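Local structure of SnoN,Epimerase SnoN (5EP9) at residues A[171-176]-A[223-228]; A[119-124]-A[278-283]; A[46-51]-A[103-108]; A[81-86]-A[126-131]. The protein acts as a non-heme iron, 2-oxoglutarate-dependent epimerase in nogalamycin biosynthesis, probably using chemistry related to that of 2-oxoglutarate-dependent dioxygenases. All coordinates share one frame; numbering follows the deposited sequence.

How the interactions relate
Interactions 1 and 4 line the 2-oxoglutarate pocket from different sides: their centres are 16 Å apart, they touch at Gly228 O and Lys128 CE (3.3 Å), and both contact the ligand. Interactions 2 and 3 lie farther out, Phe121 about 11 Å and Ile106 about 12 Å from 2-oxoglutarate by their side chains. They meet each other where Leu283 CB packs on Ala107 CB at 3.9 Å. Strand 118-128 serves both interactions 2 and 4, whose centres are 25 Å apart. The construct fuses two SnoN parts, 14-202 and 203-305; interactions 1 and 2 run between the parts, whereas interactions 3 and 4 lie within the first.

Interaction 1: residues A[171-176]-A[223-228]; sequences GCMTFV and TVHSAG. With FE (Fe (III) ion), chain F; AKG (2-oxoglutaric acid), chain E; ACT (acetate ion), chain G.
The imidazole of His225 has O5 of 2-oxoglutarate at its edge, near the ring plane, while Met173 SD approaches obliquely, 4.2 Å from His225 CD2. The Phe175 ring has Thr223 CG2 at its edge and Tyr45 stacked with it; His225 CB meets Phe175 CD1 at 3.7 Å. With chi1 at 57°, His225 CG sits between its backbone N and carbonyl carbon. NE2 binds the iron (III) ion at 2.1 Å, and ND1 donates to Thr223 O (2.9 Å), almost exactly in the ring plane, which fixes the ring's rotation. Met173 puts SD 3.7 Å from C3 of 2-oxoglutarate, and its CG lies 4.1 Å from Ala227 CB. An alanine at Met173 would probably open a gap beside the ligand's carbon chain and leave the Ala227 methyl less well covered. The backbones are antiparallel (157°): Thr174 and Ser226 exchange two hydrogen bonds, each 2.9 Å between the N of one and the O of the other. The strands, one from each SnoN part of the construct, belong to the minor sheet of a cupin-type fold; His225, with His142 and Asp144, forms the facial triad of two histidines and one carboxylate.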
loop_
_atom_site.group_PDB
_atom_site.type_symbol
_atom_site.label_atom_id
_atom_site.label_comp_id
_atom_site.label_asym_id
_atom_site.label_seq_id
_atom_site.Cartn_x
_atom_site.Cartn_y
_atom_site.Cartn_z
ATOM N N GLY A 171 -12.962 7.859 5.886
ATOM C CA GLY A 171 -11.845 8.119 4.960
ATOM C C GLY A 171 -11.430 6.972 4.084
ATOM O O GLY A 171 -10.217 6.697 3.950
ATOM N N CYS A 172 -12.359 6.189 3.606
ATOM C CA CYS A 172 -12.013 5.096 2.738
ATOM C C CYS A 172 -11.434 5.672 1.477
ATOM O O CYS A 172 -11.510 6.883 1.218
ATOM C CB CYS A 172 -13.197 4.149 2.436
ATOM S SG CYS A 172 -14.428 4.859 1.322
ATOM N N MET A 173 -10.931 4.776 0.650
ATOM C CA MET A 173 -10.288 5.155 -0.638
ATOM C C MET A 173 -11.260 5.223 -1.808
ATOM O O MET A 173 -12.276 4.543 -1.814
ATOM C CB MET A 173 -9.108 4.235 -0.965
ATOM C CG MET A 173 -7.993 4.376 0.108
ATOM S SD MET A 173 -6.308 4.157 -0.523
ATOM C CE MET A 173 -6.441 2.435 -0.476
ATOM N N THR A 174 -10.827 5.993 -2.796
ATOM C CA THR A 174 -11.450 6.098 -4.120
ATOM C C THR A 174 -10.392 5.799 -5.159
ATOM O O THR A 174 -9.263 6.253 -5.042
ATOM C CB THR A 174 -12.003 7.503 -4.302
ATOM O OG1 THR A 174 -13.031 7.689 -3.319
ATOM C CG2 THR A 174 -12.568 7.773 -5.719
ATOM N N PHE A 175 -10.776 5.038 -6.183
ATOM C CA PHE A 175 -9.902 4.646 -7.237
ATOM C C PHE A 175 -10.472 5.063 -8.577
ATOM O O PHE A 175 -11.710 5.177 -8.729
ATOM C CB PHE A 175 -9.741 3.113 -7.262
ATOM C CG PHE A 175 -9.252 2.531 -5.969
ATOM C CD1 PHE A 175 -7.923 2.410 -5.697
ATOM C CD2 PHE A 175 -10.140 2.077 -5.062
ATOM C CE1 PHE A 175 -7.460 1.827 -4.469
ATOM C CE2 PHE A 175 -9.725 1.527 -3.852
ATOM C CZ PHE A 175 -8.358 1.398 -3.569
ATOM N N VAL A 176 -9.615 5.325 -9.565
ATOM C CA VAL A 176 -10.139 5.666 -10.954
ATOM C C VAL A 176 -9.896 4.476 -11.826
ATOM O O VAL A 176 -8.748 4.198 -12.188
ATOM C CB VAL A 176 -9.407 6.845 -11.531
ATOM C CG1 VAL A 176 -9.956 7.163 -12.899
ATOM C CG2 VAL A 176 -9.548 8.072 -10.651
ATOM N N THR A 223 -2.440 3.180 -10.682
ATOM C CA THR A 223 -3.851 3.529 -10.479
ATOM C C THR A 223 -3.986 4.807 -9.670
ATOM O O THR A 223 -3.403 4.917 -8.603
ATOM C CB THR A 223 -4.563 2.424 -9.788
ATOM O OG1 THR A 223 -4.484 1.251 -10.607
ATOM C CG2 THR A 223 -6.027 2.771 -9.519
ATOM N N VAL A 224 -4.757 5.763 -10.172
ATOM C CA VAL A 224 -5.013 6.978 -9.443
ATOM C C VAL A 224 -5.989 6.670 -8.308
ATOM O O VAL A 224 -6.987 5.994 -8.504
ATOM C CB VAL A 224 -5.622 8.084 -10.362
ATOM C CG1 VAL A 224 -6.000 9.303 -9.545
ATOM C CG2 VAL A 224 -4.636 8.484 -11.427
ATOM N N HIS A 225 -5.644 7.145 -7.122
ATOM C CA HIS A 225 -6.401 6.904 -5.937
ATOM C C HIS A 225 -6.263 8.058 -4.984
ATOM O O HIS A 225 -5.356 8.864 -5.029
ATOM C CB HIS A 225 -6.039 5.601 -5.231
ATOM C CG HIS A 225 -4.582 5.487 -4.842
ATOM N ND1 HIS A 225 -3.614 5.322 -5.782
ATOM C CD2 HIS A 225 -3.946 5.598 -3.661
ATOM C CE1 HIS A 225 -2.429 5.353 -5.191
ATOM N NE2 HIS A 225 -2.606 5.442 -3.897
ATOM N N SER A 226 -7.272 8.160 -4.143
ATOM C CA SER A 226 -7.345 9.183 -3.117
ATOM C C SER A 226 -8.071 8.624 -1.906
ATOM O O SER A 226 -8.521 7.487 -1.918
ATOM C CB SER A 226 -8.148 10.397 -3.671
ATOM O OG SER A 226 -9.490 10.074 -3.811
ATOM N N ALA A 227 -8.302 9.452 -0.907
ATOM C CA ALA A 227 -9.052 9.034 0.244
ATOM C C ALA A 227 -9.678 10.206 0.895
ATOM O O ALA A 227 -9.121 11.342 0.885
ATOM C CB ALA A 227 -8.148 8.281 1.286
ATOM N N GLY A 228 -10.809 9.946 1.521
ATOM C CA GLY A 228 -11.535 11.044 2.222
ATOM C C GLY A 228 -10.857 11.417 3.516
ATOM O O GLY A 228 -9.950 10.736 4.025
HETATM FE FE FE F . -0.973 5.944 -2.639
HETATM C C1 AKG E . -1.612 4.105 -0.757
HETATM O O1 AKG E . -0.917 4.039 -1.803
HETATM O O2 AKG E . -1.821 3.103 -0.029
HETATM C C2 AKG E . -2.260 5.384 -0.383
HETATM O O5 AKG E . -2.081 6.385 -1.106
HETATM C C3 AKG E . -3.110 5.400 0.909
HETATM C C4 AKG E . -3.916 6.669 1.172
HETATM C C5 AKG E . -4.719 6.690 2.452
HETATM O O3 AKG E . -4.758 5.671 3.165
HETATM O O4 AKG E . -5.306 7.758 2.808
HETATM C C ACT G . -10.775 10.727 -6.768
HETATM O O ACT G . -10.625 11.322 -5.699
HETATM O OXT ACT G . -11.841 10.863 -7.415
HETATM C CH3 ACT G . -9.676 9.827 -7.236
HETATM O O HOH W 1 0.540 6.452 -1.298
#

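Interaction 2: residues A[119-124]-A[278-283]; sequences RLFKLE and DRFPLL
The guanidinium of Arg119 bonds the carbonyl of Phe280, joining the first SnoN part of the construct to a loop of the second. Arg119 CG stands anti to the carbonyl carbon (chi1 -70°) and the chain runs extended from CG to NE. NH1 then donates to Phe280 O at 2.9 Å, with the acceptor in the guanidinium plane, while Leu282 CD2 lies 3.6 Å above the centre of one guanidinium face. NE is bonded to Ala246 O, and the two bonds together limit rotation of the guanidinium. An alanine at Arg119 would probably leave Phe280 O without its side-chain donor and Leu282 CD2 without the flat surface it packs on. Leu120 N donates to Pro281 O (2.9 Å), and Leu120 CB meets Pro281 CD at 4.0 Å.

Phe121 and Phe280 lie side by side, with CD1 of the former 3.9 Å from CE1 of the latter. Arg279 CG, anti to the backbone N (chi1 178°), lies over one face of the Phe280 ring, toward the rim. NH1 of Arg279 makes a weak bond to Phe121 O (3.3 Å), a water bridges its NH2 to that same oxygen, and NH2 also bonds Pro262 O. Across these segments donors to main-chain carbonyls tie loop to strand, the Arg119 side chain and Leu120 N firmly and Arg279 weakly, with no ion pair between them.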
loop_
_atom_site.group_PDB
_atom_site.type_symbol
_atom_site.label_atom_id
_atom_site.label_comp_id
_atom_site.label_asym_id
_atom_site.label_seq_id
_atom_site.Cartn_x
_atom_site.Cartn_y
_atom_site.Cartn_z
ATOM N N ARG A 119 8.519 -9.539 -3.955
ATOM C CA ARG A 119 9.196 -9.209 -2.716
ATOM C C ARG A 119 8.468 -8.104 -1.984
ATOM O O ARG A 119 7.753 -7.291 -2.579
ATOM C CB ARG A 119 10.615 -8.707 -2.975
ATOM C CG ARG A 119 11.580 -9.742 -3.455
ATOM C CD ARG A 119 12.866 -9.130 -4.006
ATOM N NE ARG A 119 13.758 -10.165 -4.497
ATOM C CZ ARG A 119 14.435 -11.022 -3.699
ATOM N NH1 ARG A 119 14.445 -10.911 -2.379
ATOM N NH2 ARG A 119 15.142 -11.967 -4.230
ATOM N N LEU A 120 8.642 -8.097 -0.672
ATOM C CA LEU A 120 8.134 -7.003 0.150
ATOM C C LEU A 120 9.118 -5.858 0.029
ATOM O O LEU A 120 10.299 -6.048 0.173
ATOM C CB LEU A 120 8.014 -7.411 1.603
ATOM C CG LEU A 120 7.758 -6.313 2.638
ATOM C CD1 LEU A 120 6.369 -5.728 2.477
ATOM C CD2 LEU A 120 7.909 -6.849 4.072
ATOM N N PHE A 121 8.562 -4.633 -0.159
ATOM C CA PHE A 121 9.351 -3.391 -0.167
ATOM C C PHE A 121 9.233 -2.652 1.126
ATOM O O PHE A 121 10.217 -2.238 1.746
ATOM C CB PHE A 121 8.937 -2.446 -1.338
ATOM C CG PHE A 121 9.657 -1.124 -1.313
ATOM C CD1 PHE A 121 11.024 -1.064 -1.473
ATOM C CD2 PHE A 121 8.959 0.058 -1.192
ATOM C CE1 PHE A 121 11.681 0.133 -1.474
ATOM C CE2 PHE A 121 9.606 1.284 -1.184
ATOM C CZ PHE A 121 10.969 1.310 -1.308
ATOM N N LYS A 122 8.009 -2.474 1.537
ATOM C CA LYS A 122 7.740 -1.899 2.895
ATOM C C LYS A 122 6.301 -2.079 3.360
ATOM O O LYS A 122 5.371 -2.302 2.534
ATOM C CB LYS A 122 8.044 -0.408 2.918
ATOM C CG LYS A 122 7.046 0.334 2.069
ATOM C CD LYS A 122 7.319 1.818 2.052
ATOM C CE LYS A 122 6.259 2.336 1.149
ATOM N NZ LYS A 122 6.325 3.783 1.160
ATOM N N LEU A 123 6.124 -2.041 4.683
ATOM C CA LEU A 123 4.808 -1.904 5.277
ATOM C C LEU A 123 4.740 -0.641 6.091
ATOM O O LEU A 123 5.626 -0.390 6.912
ATOM C CB LEU A 123 4.434 -3.092 6.099
ATOM C CG LEU A 123 2.991 -3.065 6.698
ATOM C CD1 LEU A 123 2.358 -4.426 6.750
ATOM C CD2 LEU A 123 2.927 -2.417 8.081
ATOM N N GLU A 124 3.657 0.097 5.920
ATOM C CA GLU A 124 3.343 1.241 6.833
ATOM C C GLU A 124 2.075 1.077 7.633
ATOM O O GLU A 124 1.136 0.491 7.155
ATOM C CB GLU A 124 3.294 2.531 6.037
ATOM C CG GLU A 124 4.662 2.913 5.446
ATOM C CD GLU A 124 4.564 4.107 4.422
ATOM O OE1 GLU A 124 3.448 4.451 3.965
ATOM O OE2 GLU A 124 5.581 4.752 4.154
ATOM N N ASP A 278 16.619 -10.697 3.441
ATOM C CA ASP A 278 15.716 -10.405 4.585
ATOM C C ASP A 278 15.119 -9.052 4.632
ATOM O O ASP A 278 14.021 -8.892 5.109
ATOM C CB ASP A 278 16.504 -10.533 5.949
ATOM C CG ASP A 278 16.695 -11.968 6.377
ATOM O OD1 ASP A 278 15.967 -12.812 5.786
ATOM O OD2 ASP A 278 17.554 -12.274 7.278
ATOM N N ARG A 279 15.850 -8.070 4.185
ATOM C CA ARG A 279 15.345 -6.697 4.133
ATOM C C ARG A 279 14.218 -6.480 3.070
ATOM O O ARG A 279 13.380 -5.636 3.191
ATOM C CB ARG A 279 16.519 -5.756 3.873
ATOM C CG ARG A 279 16.132 -4.290 3.734
ATOM C CD ARG A 279 15.250 -3.800 4.883
ATOM N NE ARG A 279 14.958 -2.404 4.681
ATOM C CZ ARG A 279 13.939 -1.921 3.954
ATOM N NH1 ARG A 279 13.041 -2.740 3.393
ATOM N NH2 ARG A 279 13.819 -0.582 3.797
ATOM N N PHE A 280 14.239 -7.313 2.032
ATOM C CA PHE A 280 13.291 -7.231 0.864
ATOM C C PHE A 280 12.812 -8.607 0.509
ATOM O O PHE A 280 13.116 -9.125 -0.557
ATOM C CB PHE A 280 13.928 -6.591 -0.349
ATOM C CG PHE A 280 14.451 -5.210 -0.096
ATOM C CD1 PHE A 280 13.590 -4.160 0.055
ATOM C CD2 PHE A 280 15.831 -4.947 -0.057
ATOM C CE1 PHE A 280 14.060 -2.856 0.263
ATOM C CE2 PHE A 280 16.309 -3.662 0.167
ATOM C CZ PHE A 280 15.413 -2.611 0.321
ATOM N N PRO A 281 12.107 -9.256 1.451
ATOM C CA PRO A 281 12.007 -10.715 1.359
ATOM C C PRO A 281 11.098 -11.154 0.249
ATOM O O PRO A 281 10.006 -10.585 0.053
ATOM C CB PRO A 281 11.461 -11.122 2.755
ATOM C CG PRO A 281 10.675 -9.901 3.168
ATOM C CD PRO A 281 11.554 -8.773 2.716
ATOM N N LEU A 282 11.464 -12.257 -0.354
ATOM C CA LEU A 282 10.573 -13.004 -1.193
ATOM C C LEU A 282 9.280 -13.347 -0.410
ATOM O O LEU A 282 9.340 -13.754 0.714
ATOM C CB LEU A 282 11.226 -14.269 -1.685
ATOM C CG LEU A 282 12.390 -14.105 -2.679
ATOM C CD1 LEU A 282 13.209 -15.385 -2.783
ATOM C CD2 LEU A 282 11.851 -13.634 -4.031
ATOM N N LEU A 283 8.114 -13.174 -1.026
ATOM C CA LEU A 283 6.865 -13.579 -0.408
ATOM C C LEU A 283 6.634 -15.063 -0.402
ATOM O O LEU A 283 5.818 -15.545 0.321
ATOM C CB LEU A 283 5.664 -12.910 -1.088
ATOM C CG LEU A 283 5.647 -11.413 -1.162
ATOM C CD1 LEU A 283 4.301 -10.922 -1.617
ATOM C CD2 LEU A 283 6.075 -10.714 0.117
HETATM O O HOH W 2 11.728 0.245 2.093
#

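Interaction 3: residues A[46-51]-A[103-108]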
loop_
_atom_site.group_PDB
_atom_site.type_symbol
_atom_site.label_atom_id
_atom_site.label_comp_id
_atom_site.label_asym_id
_atom_site.label_seq_id
_atom_site.Cartn_x
_atom_site.Cartn_y
_atom_site.Cartn_z
ATOM N N VAL A 46 -8.553 -3.978 -6.738
ATOM C CA VAL A 46 -9.612 -4.920 -6.378
ATOM C C VAL A 46 -9.847 -4.936 -4.892
ATOM O O VAL A 46 -8.875 -4.746 -4.080
ATOM C CB VAL A 46 -9.275 -6.290 -7.001
ATOM C CG1 VAL A 46 -8.299 -7.109 -6.172
ATOM C CG2 VAL A 46 -10.500 -7.058 -7.285
ATOM N N HIS A 47 -11.087 -5.171 -4.517
ATOM C CA HIS A 47 -11.492 -5.328 -3.141
ATOM C C HIS A 47 -11.558 -6.817 -2.833
ATOM O O HIS A 47 -12.235 -7.561 -3.519
ATOM C CB HIS A 47 -12.882 -4.672 -2.938
ATOM C CG HIS A 47 -13.506 -4.881 -1.597
ATOM N ND1 HIS A 47 -14.856 -4.916 -1.410
ATOM C CD2 HIS A 47 -12.973 -5.049 -0.369
ATOM C CE1 HIS A 47 -15.137 -5.071 -0.142
ATOM N NE2 HIS A 47 -14.005 -5.166 0.508
ATOM N N VAL A 48 -10.957 -7.210 -1.717
ATOM C CA VAL A 48 -11.041 -8.607 -1.222
ATOM C C VAL A 48 -11.572 -8.609 0.190
ATOM O O VAL A 48 -10.851 -8.242 1.103
ATOM C CB VAL A 48 -9.667 -9.376 -1.222
ATOM C CG1 VAL A 48 -9.842 -10.835 -0.813
ATOM C CG2 VAL A 48 -9.043 -9.351 -2.597
ATOM N N PRO A 49 -12.794 -9.039 0.371
ATOM C CA PRO A 49 -13.302 -9.089 1.776
ATOM C C PRO A 49 -12.711 -10.215 2.661
ATOM O O PRO A 49 -12.341 -11.229 2.163
ATOM C CB PRO A 49 -14.791 -9.319 1.628
ATOM C CG PRO A 49 -14.944 -9.972 0.281
ATOM C CD PRO A 49 -13.804 -9.488 -0.605
ATOM N N GLY A 50 -12.563 -9.935 3.950
ATOM C CA GLY A 50 -12.271 -10.963 4.953
ATOM C C GLY A 50 -10.938 -11.656 4.674
ATOM O O GLY A 50 -10.811 -12.818 4.739
ATOM N N VAL A 51 -9.946 -10.867 4.310
ATOM C CA VAL A 51 -8.637 -11.438 4.082
ATOM C C VAL A 51 -7.975 -11.845 5.450
ATOM O O VAL A 51 -7.226 -12.795 5.507
ATOM C CB VAL A 51 -7.826 -10.521 3.190
ATOM C CG1 VAL A 51 -7.108 -9.437 3.956
ATOM C CG2 VAL A 51 -6.825 -11.313 2.490
ATOM N N HIS A 103 1.990 -12.024 5.371
ATOM C CA HIS A 103 0.861 -12.847 5.576
ATOM C C HIS A 103 0.643 -13.803 4.400
ATOM O O HIS A 103 0.547 -13.363 3.238
ATOM C CB HIS A 103 -0.359 -11.965 5.771
ATOM C CG HIS A 103 -1.537 -12.687 6.311
ATOM N ND1 HIS A 103 -2.368 -13.436 5.505
ATOM C CD2 HIS A 103 -1.985 -12.854 7.586
ATOM C CE1 HIS A 103 -3.281 -14.024 6.265
ATOM N NE2 HIS A 103 -3.073 -13.678 7.524
ATOM N N PRO A 104 0.458 -15.073 4.658
ATOM C CA PRO A 104 0.394 -16.009 3.519
ATOM C C PRO A 104 -0.721 -15.788 2.523
ATOM O O PRO A 104 -0.534 -16.025 1.339
ATOM C CB PRO A 104 0.236 -17.450 4.172
ATOM C CG PRO A 104 0.722 -17.272 5.576
ATOM C CD PRO A 104 0.600 -15.770 5.944
ATOM N N ARG A 105 -1.875 -15.464 3.018
ATOM C CA ARG A 105 -2.999 -15.244 2.155
ATOM C C ARG A 105 -2.886 -13.957 1.337
ATOM O O ARG A 105 -3.204 -13.931 0.169
ATOM C CB ARG A 105 -4.275 -15.282 2.996
ATOM C CG ARG A 105 -5.492 -15.284 2.110
ATOM C CD ARG A 105 -6.727 -15.804 2.795
ATOM N NE ARG A 105 -7.832 -15.265 1.981
ATOM C CZ ARG A 105 -9.080 -15.055 2.406
ATOM N NH1 ARG A 105 -9.429 -15.358 3.662
ATOM N NH2 ARG A 105 -9.985 -14.550 1.556
ATOM N N ILE A 106 -2.482 -12.878 1.983
ATOM C CA ILE A 106 -2.262 -11.617 1.312
ATOM C C ILE A 106 -1.187 -11.772 0.226
ATOM O O ILE A 106 -1.312 -11.299 -0.922
ATOM C CB ILE A 106 -1.876 -10.535 2.312
ATOM C CG1 ILE A 106 -3.054 -10.272 3.216
ATOM C CG2 ILE A 106 -1.467 -9.233 1.572
ATOM C CD1 ILE A 106 -2.881 -9.176 4.236
ATOM N N ALA A 107 -0.127 -12.514 0.595
ATOM C CA ALA A 107 1.037 -12.685 -0.282
ATOM C C ALA A 107 0.639 -13.489 -1.460
ATOM O O ALA A 107 1.026 -13.182 -2.619
ATOM C CB ALA A 107 2.154 -13.435 0.439
ATOM N N ALA A 108 -0.080 -14.578 -1.201
ATOM C CA ALA A 108 -0.536 -15.408 -2.316
ATOM C C ALA A 108 -1.466 -14.615 -3.323
ATOM O O ALA A 108 -1.354 -14.815 -4.523
ATOM C CB ALA A 108 -1.204 -16.677 -1.875
#
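Two first torsions direct Val51 and Arg105 toward each other: Val51 CG2 stands anti to its backbone N while CG1 takes the crowded position (chi1 86°), and Arg105 CG is anti to its backbone N (chi1 -171°), after which the chain runs extended from CG to NE. The arginine thus crosses Val51 obliquely, with Val51 CG2 4.1 Å from Arg105 NE. One face of the guanidinium lies over the backbone: Val51 CA sits 3.9 Å above its plane, over the centre. NH1 of Arg105 comes to 3.1 Å from Gly50 O. This side chain is poorly ordered and exposed, so its end should be read as an approximate position.

The firmer part of the contact is apolar. Ile106 CG1 lies 4.0 Å from Val51 CG2, the two side chains crossing at about a right angle. Just before the helix, His103 occupies the N-cap position; its ND1 accepts a weak bond from Arg105 N at 3.2 Å. Ala107 N donates to His103 O at 2.9 Å, closing the first helical turn. The other ring nitrogen, NE2, is hydrogen-bonded to Glu56 OE2, so the cap also links to helix 54-70.

Both segments lie in the first SnoN part. Strand 45-48 is an outermost strand of the major sheet, next to 216-220, which lies in the second SnoN part, and Val51 and Ile106 both pack on that neighbour, at Cys216 and Phe218 respectively; Leu109, farther along helix 104-114, covers Val48 and Val51.

Interaction 4: residues A[81-86]-A[126-131]. With AKG (2-oxoglutaric acid), chain E.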
loop_
_atom_site.group_PDB
_atom_site.type_symbol
_atom_site.label_atom_id
_atom_site.label_comp_id
_atom_site.label_asym_id
_atom_site.label_seq_id
_atom_site.Cartn_x
_atom_site.Cartn_y
_atom_site.Cartn_z
ATOM N N GLY A 81 -3.782 20.709 5.997
ATOM C CA GLY A 81 -3.766 20.123 7.366
ATOM C C GLY A 81 -3.156 18.736 7.361
ATOM O O GLY A 81 -2.394 18.395 6.487
ATOM N N THR A 82 -3.587 17.914 8.298
ATOM C CA THR A 82 -3.037 16.594 8.438
ATOM C C THR A 82 -3.742 15.527 7.604
ATOM O O THR A 82 -4.839 15.061 7.881
ATOM C CB THR A 82 -2.969 16.133 9.889
ATOM O OG1 THR A 82 -2.250 17.123 10.650
ATOM C CG2 THR A 82 -2.299 14.743 10.005
ATOM N N VAL A 83 -2.940 15.031 6.693
ATOM C CA VAL A 83 -3.326 13.984 5.778
ATOM C C VAL A 83 -3.362 12.689 6.545
ATOM O O VAL A 83 -4.314 11.923 6.445
ATOM C CB VAL A 83 -2.361 13.896 4.570
ATOM C CG1 VAL A 83 -2.806 12.804 3.664
ATOM C CG2 VAL A 83 -2.290 15.222 3.759
ATOM N N MET A 84 -2.293 12.438 7.273
ATOM C CA MET A 84 -2.178 11.233 8.084
ATOM C C MET A 84 -0.949 11.234 8.992
ATOM O O MET A 84 -0.015 11.984 8.779
ATOM C CB MET A 84 -2.098 9.947 7.250
ATOM C CG MET A 84 -0.887 9.883 6.336
ATOM S SD MET A 84 -0.936 8.236 5.541
ATOM C CE MET A 84 -2.333 8.411 4.422
ATOM N N ASP A 85 -0.955 10.281 9.914
ATOM C CA ASP A 85 0.262 9.911 10.678
ATOM C C ASP A 85 0.537 8.477 10.273
ATOM O O ASP A 85 -0.422 7.696 10.072
ATOM C CB ASP A 85 0.037 9.988 12.167
ATOM C CG ASP A 85 -0.152 11.436 12.670
ATOM O OD1 ASP A 85 0.826 12.237 12.713
ATOM O OD2 ASP A 85 -1.328 11.763 13.010
ATOM N N TYR A 86 1.812 8.130 10.164
ATOM C CA TYR A 86 2.157 6.784 9.824
ATOM C C TYR A 86 3.424 6.340 10.485
ATOM O O TYR A 86 4.317 7.141 10.851
ATOM C CB TYR A 86 2.247 6.568 8.317
ATOM C CG TYR A 86 3.323 7.319 7.635
ATOM C CD1 TYR A 86 3.147 8.667 7.269
ATOM C CD2 TYR A 86 4.518 6.711 7.325
ATOM C CE1 TYR A 86 4.155 9.345 6.597
ATOM C CE2 TYR A 86 5.549 7.383 6.671
ATOM C CZ TYR A 86 5.366 8.703 6.309
ATOM O OH TYR A 86 6.422 9.306 5.669
ATOM N N LEU A 126 -1.068 3.134 9.050
ATOM C CA LEU A 126 -1.662 4.426 8.718
ATOM C C LEU A 126 -2.744 4.794 9.694
ATOM O O LEU A 126 -3.553 3.977 10.029
ATOM C CB LEU A 126 -2.220 4.473 7.298
ATOM C CG LEU A 126 -1.303 3.954 6.208
ATOM C CD1 LEU A 126 -2.018 4.038 4.858
ATOM C CD2 LEU A 126 -0.027 4.737 6.127
ATOM N N LEU A 127 -2.732 6.048 10.112
ATOM C CA LEU A 127 -3.743 6.628 10.983
ATOM C C LEU A 127 -4.281 7.970 10.411
ATOM O O LEU A 127 -3.522 8.883 10.170
ATOM C CB LEU A 127 -3.110 6.930 12.323
ATOM C CG LEU A 127 -3.914 7.731 13.341
ATOM C CD1 LEU A 127 -5.153 6.972 13.782
ATOM C CD2 LEU A 127 -3.043 8.104 14.546
ATOM N N LYS A 128 -5.578 8.036 10.241
ATOM C CA LYS A 128 -6.305 9.294 10.106
ATOM C C LYS A 128 -7.270 9.467 11.201
ATOM O O LYS A 128 -8.109 8.632 11.446
ATOM C CB LYS A 128 -7.161 9.396 8.826
ATOM C CG LYS A 128 -6.454 9.602 7.565
ATOM C CD LYS A 128 -7.527 9.979 6.494
ATOM C CE LYS A 128 -6.923 9.979 5.103
ATOM N NZ LYS A 128 -6.443 11.308 4.688
ATOM N N GLU A 129 -7.141 10.575 11.869
ATOM C CA GLU A 129 -8.019 10.913 12.945
ATOM C C GLU A 129 -8.049 12.377 13.206
ATOM O O GLU A 129 -7.162 13.108 12.816
ATOM C CB GLU A 129 -7.567 10.232 14.255
ATOM C CG GLU A 129 -6.285 10.823 14.813
ATOM C CD GLU A 129 -5.864 10.185 16.120
ATOM O OE1 GLU A 129 -6.607 9.328 16.692
ATOM O OE2 GLU A 129 -4.789 10.595 16.585
ATOM N N ASN A 130 -9.145 12.787 13.829
ATOM C CA ASN A 130 -9.319 14.187 14.320
ATOM C C ASN A 130 -8.770 14.367 15.744
ATOM O O ASN A 130 -9.105 13.612 16.633
ATOM C CB ASN A 130 -10.767 14.576 14.280
ATOM C CG ASN A 130 -11.326 14.461 12.876
ATOM O OD1 ASN A 130 -10.858 15.114 11.982
ATOM N ND2 ASN A 130 -12.337 13.650 12.707
ATOM N N LYS A 131 -7.892 15.321 15.912
ATOM C CA LYS A 131 -7.345 15.657 17.220
ATOM C C LYS A 131 -7.892 17.032 17.500
ATOM O O LYS A 131 -8.498 17.694 16.630
ATOM C CB LYS A 131 -5.783 15.738 17.250
ATOM C CG LYS A 131 -4.956 14.498 16.934
ATOM C CD LYS A 131 -3.574 14.908 16.391
ATOM C CE LYS A 131 -2.798 13.809 15.649
ATOM N NZ LYS A 131 -3.183 13.680 14.218
HETATM C C1 AKG E . -1.612 4.105 -0.757
HETATM O O1 AKG E . -0.917 4.039 -1.803
HETATM O O2 AKG E . -1.821 3.103 -0.029
HETATM C C2 AKG E . -2.260 5.384 -0.383
HETATM O O5 AKG E . -2.081 6.385 -1.106
HETATM C C3 AKG E . -3.110 5.400 0.909
HETATM C C4 AKG E . -3.916 6.669 1.172
HETATM C C5 AKG E . -4.719 6.690 2.452
HETATM O O3 AKG E . -4.758 5.671 3.165
HETATM O O4 AKG E . -5.306 7.758 2.808
#
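Asp85 and Leu127 pair as neighbours in the antiparallel major sheet of this cupin-type fold, within the first SnoN part, and next to them Val83 and Met84 form a classic beta bulge opposite Trp76. Two backbone bonds hold the pair: Asp85 N to Leu127 O at 2.9 Å, and Leu127 N to Asp85 O at 2.8 Å.

The tight side is turned to 2-oxoglutarate. Leu126 CD2 touches both Tyr86 CB (3.6 Å) and Met84 SD (3.7 Å), while Leu126 CD1 turns to the ligand's O3. Met84 CG lies between its backbone N and carbonyl carbon (chi1 62°), and the bend at chi3 brings CE to 3.4 Å from ligand O4. Lys128 is buried as well: its NZ, set by a bend at chi4 (-93°), is gripped by three oxygens, those of Val83, Val137 and the hydroxyl of Thr139. Thr139 also bonds 2-oxoglutarate, so Lys128, whose CE lies 3.6 Å from ligand O4, both lines the pocket and is likely to steady that hydroxyl.

The solvent side is looser. Lys131 is exposed and poorly ordered, yet it reaches Asp85 tip to tip in a salt bridge. Glu129 OE2, 5.1 Å from Asp85 OD2, is a like charge whose repulsion the lysine may partly offset. In the salt bridge Lys131 NZ meets Asp85 OD2 nearly in line with its C-O bond, at 2.9 Å.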